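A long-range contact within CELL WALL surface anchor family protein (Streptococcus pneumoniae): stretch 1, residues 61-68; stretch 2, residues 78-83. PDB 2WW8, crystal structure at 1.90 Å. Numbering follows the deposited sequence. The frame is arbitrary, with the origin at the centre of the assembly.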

# COMPACT_ATOMS: atom_id res chain seq x y z
N LEU A 61 -29.20 7.82 -44.60
CA LEU A 61 -28.22 8.89 -44.42
C LEU A 61 -27.85 9.54 -45.74
O LEU A 61 -27.68 8.83 -46.74
N LEU A 62 -27.72 10.86 -45.73
CA LEU A 62 -27.50 11.69 -46.93
C LEU A 62 -26.07 12.22 -47.05
O LEU A 62 -25.52 12.78 -46.08
N GLY A 63 -25.47 12.08 -48.23
CA GLY A 63 -24.13 12.59 -48.50
C GLY A 63 -24.12 13.97 -49.14
O GLY A 63 -25.17 14.48 -49.54
N ASP A 64 -22.94 14.58 -49.20
CA ASP A 64 -22.69 15.74 -50.06
C ASP A 64 -23.29 17.10 -49.64
O ASP A 64 -23.19 18.07 -50.40
N ALA A 65 -23.90 17.19 -48.46
CA ALA A 65 -24.35 18.48 -47.91
C ALA A 65 -23.18 19.41 -47.53
O ALA A 65 -22.06 18.94 -47.27
N VAL A 66 -23.43 20.72 -47.50
CA VAL A 66 -22.35 21.70 -47.35
C VAL A 66 -22.70 22.77 -46.30
O VAL A 66 -23.69 23.49 -46.46
N PHE A 67 -21.88 22.84 -45.25
CA PHE A 67 -22.14 23.74 -44.12
C PHE A 67 -21.13 24.84 -43.92
O PHE A 67 -19.96 24.69 -44.27
N GLU A 68 -21.59 25.92 -43.31
CA GLU A 68 -20.74 27.06 -42.98
C GLU A 68 -20.81 27.51 -41.53
O GLU A 68 -21.88 27.75 -40.98
N VAL A 78 -15.33 29.17 -41.92
CA VAL A 78 -14.80 27.87 -42.33
C VAL A 78 -16.01 27.08 -42.82
O VAL A 78 -17.10 27.16 -42.25
N SER A 79 -15.84 26.30 -43.88
CA SER A 79 -16.95 25.52 -44.41
C SER A 79 -16.58 24.04 -44.47
O SER A 79 -15.43 23.69 -44.69
N GLN A 80 -17.57 23.18 -44.28
CA GLN A 80 -17.34 21.73 -44.20
C GLN A 80 -18.42 20.95 -44.95
O GLN A 80 -19.57 21.38 -45.04
N ARG A 81 -18.04 19.78 -45.45
CA ARG A 81 -18.85 19.01 -46.38
C ARG A 81 -19.13 17.62 -45.81
O ARG A 81 -18.20 16.94 -45.39
N THR A 82 -20.38 17.18 -45.79
CA THR A 82 -20.68 15.87 -45.19
C THR A 82 -19.88 14.71 -45.81
O THR A 82 -20.06 14.35 -46.97
N GLU A 83 -18.97 14.15 -44.99
CA GLU A 83 -18.02 13.10 -45.37
C GLU A 83 -18.66 11.80 -45.85
O GLU A 83 -19.80 11.47 -45.48

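Three backbone hydrogen bonds fix the register in which the side chains meet. F67 N donates to Q80 O at 2.7 Å with an N-H...O angle of 173°, Q80 N returns a bond to F67 O at 2.8 Å (160°), and T82 N reaches A65 O at 2.8 Å (162°). The strands run at 158° to one another, so the pairing is antiparallel, and the side chains of V66, E68, S79 and R81 fall on one face of the sheet while those of F67 and Q80 fall on the other.

Side-chain polar contacts are looser. D64 (chi1 m) and R81 form a long salt bridge, OD1 to NH2 3.9 Å; because the oxygen lies well out of the guanidinium plane, the attraction is one of charge, with no N-H directed at it. R81 is extended, chi1 to chi3 all t, which brings its guanidinium nearer to the other stretch: the backbone C of D64 lies over one face, and V66 CG2 approaches the edge, 3.8 Å from R81 NH1. V66 itself adopts t.

T82 points toward stretch 1 and has the largest area covered there, 98 Å². With chi1 at 95°, between wells, its OG1 donates a weak hydrogen bond to L62 O at 3.5 Å and sits 3.1 Å from D64 N. Its methyl serves apolar neighbours: T82 CG2 lies 3.3 Å from A65 CB and 3.8 Å from F67 CE2, near the plane of the ring and therefore at its edge. F67 is buried, with chi1 m and chi2 at -89°.

Farther along the sheet, E68 (m, then t) packs its aliphatic portion on S79, CG to CB 3.7 Å. Q80 (t, then p) leads its end away from stretch 1, and its NE2 makes a weak hydrogen bond to E83 OE2 at 3.4 Å within its own stretch.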

# COMPACT_ATOMS: atom_id res chain seq x y z
CB LEU A 61 -26.96 8.36 -43.73
CG LEU A 61 -27.10 8.30 -42.21
CD1 LEU A 61 -26.57 6.98 -41.64
CD2 LEU A 61 -26.48 9.51 -41.53
CB LEU A 62 -28.43 12.91 -46.88
CG LEU A 62 -29.84 13.05 -47.47
CD1 LEU A 62 -30.61 11.75 -47.42
CD2 LEU A 62 -30.56 14.18 -46.76
CB ASP A 64 -23.00 15.42 -51.54
CG ASP A 64 -22.25 14.19 -52.07
OD1 ASP A 64 -21.33 13.69 -51.38
OD2 ASP A 64 -22.55 13.69 -53.18
CB ALA A 65 -25.28 18.26 -46.71
CB VAL A 66 -21.86 22.28 -48.73
CG1 VAL A 66 -21.22 23.67 -48.61
CG2 VAL A 66 -20.89 21.31 -49.42
CB PHE A 67 -22.30 22.95 -42.81
CG PHE A 67 -23.51 22.05 -42.79
CD1 PHE A 67 -24.74 22.53 -42.35
CD2 PHE A 67 -23.42 20.74 -43.25
CE1 PHE A 67 -25.85 21.71 -42.36
CE2 PHE A 67 -24.53 19.90 -43.26
CZ PHE A 67 -25.75 20.39 -42.82
CB GLU A 68 -20.99 28.23 -43.93
CG GLU A 68 -20.61 27.79 -45.34
CD GLU A 68 -20.40 28.92 -46.33
OE1 GLU A 68 -20.76 30.09 -46.03
OE2 GLU A 68 -19.86 28.60 -47.42
CB VAL A 78 -14.03 27.08 -41.21
CG1 VAL A 78 -12.84 27.86 -40.63
CG2 VAL A 78 -14.97 26.58 -40.10
CB SER A 79 -17.37 26.06 -45.78
OG SER A 79 -16.68 25.40 -46.81
CB GLN A 80 -17.27 21.30 -42.73
CG GLN A 80 -16.57 19.96 -42.47
CD GLN A 80 -15.05 20.02 -42.61
OE1 GLN A 80 -14.41 21.01 -42.23
NE2 GLN A 80 -14.47 18.96 -43.16
CB ARG A 81 -18.09 18.95 -47.72
CG ARG A 81 -18.64 18.08 -48.83
CD ARG A 81 -17.98 18.45 -50.16
NE ARG A 81 -18.29 17.50 -51.23
CZ ARG A 81 -19.30 17.60 -52.10
NH1 ARG A 81 -20.16 18.61 -52.06
NH2 ARG A 81 -19.47 16.66 -53.03
CB THR A 82 -22.19 15.56 -44.98
OG1 THR A 82 -22.71 14.81 -46.09
CG2 THR A 82 -23.02 16.82 -44.78
CB GLU A 83 -17.00 12.87 -44.24
CG GLU A 83 -15.82 13.85 -44.30
CD GLU A 83 -15.54 14.57 -42.98
OE1 GLU A 83 -15.05 13.92 -42.03
OE2 GLU A 83 -15.81 15.80 -42.90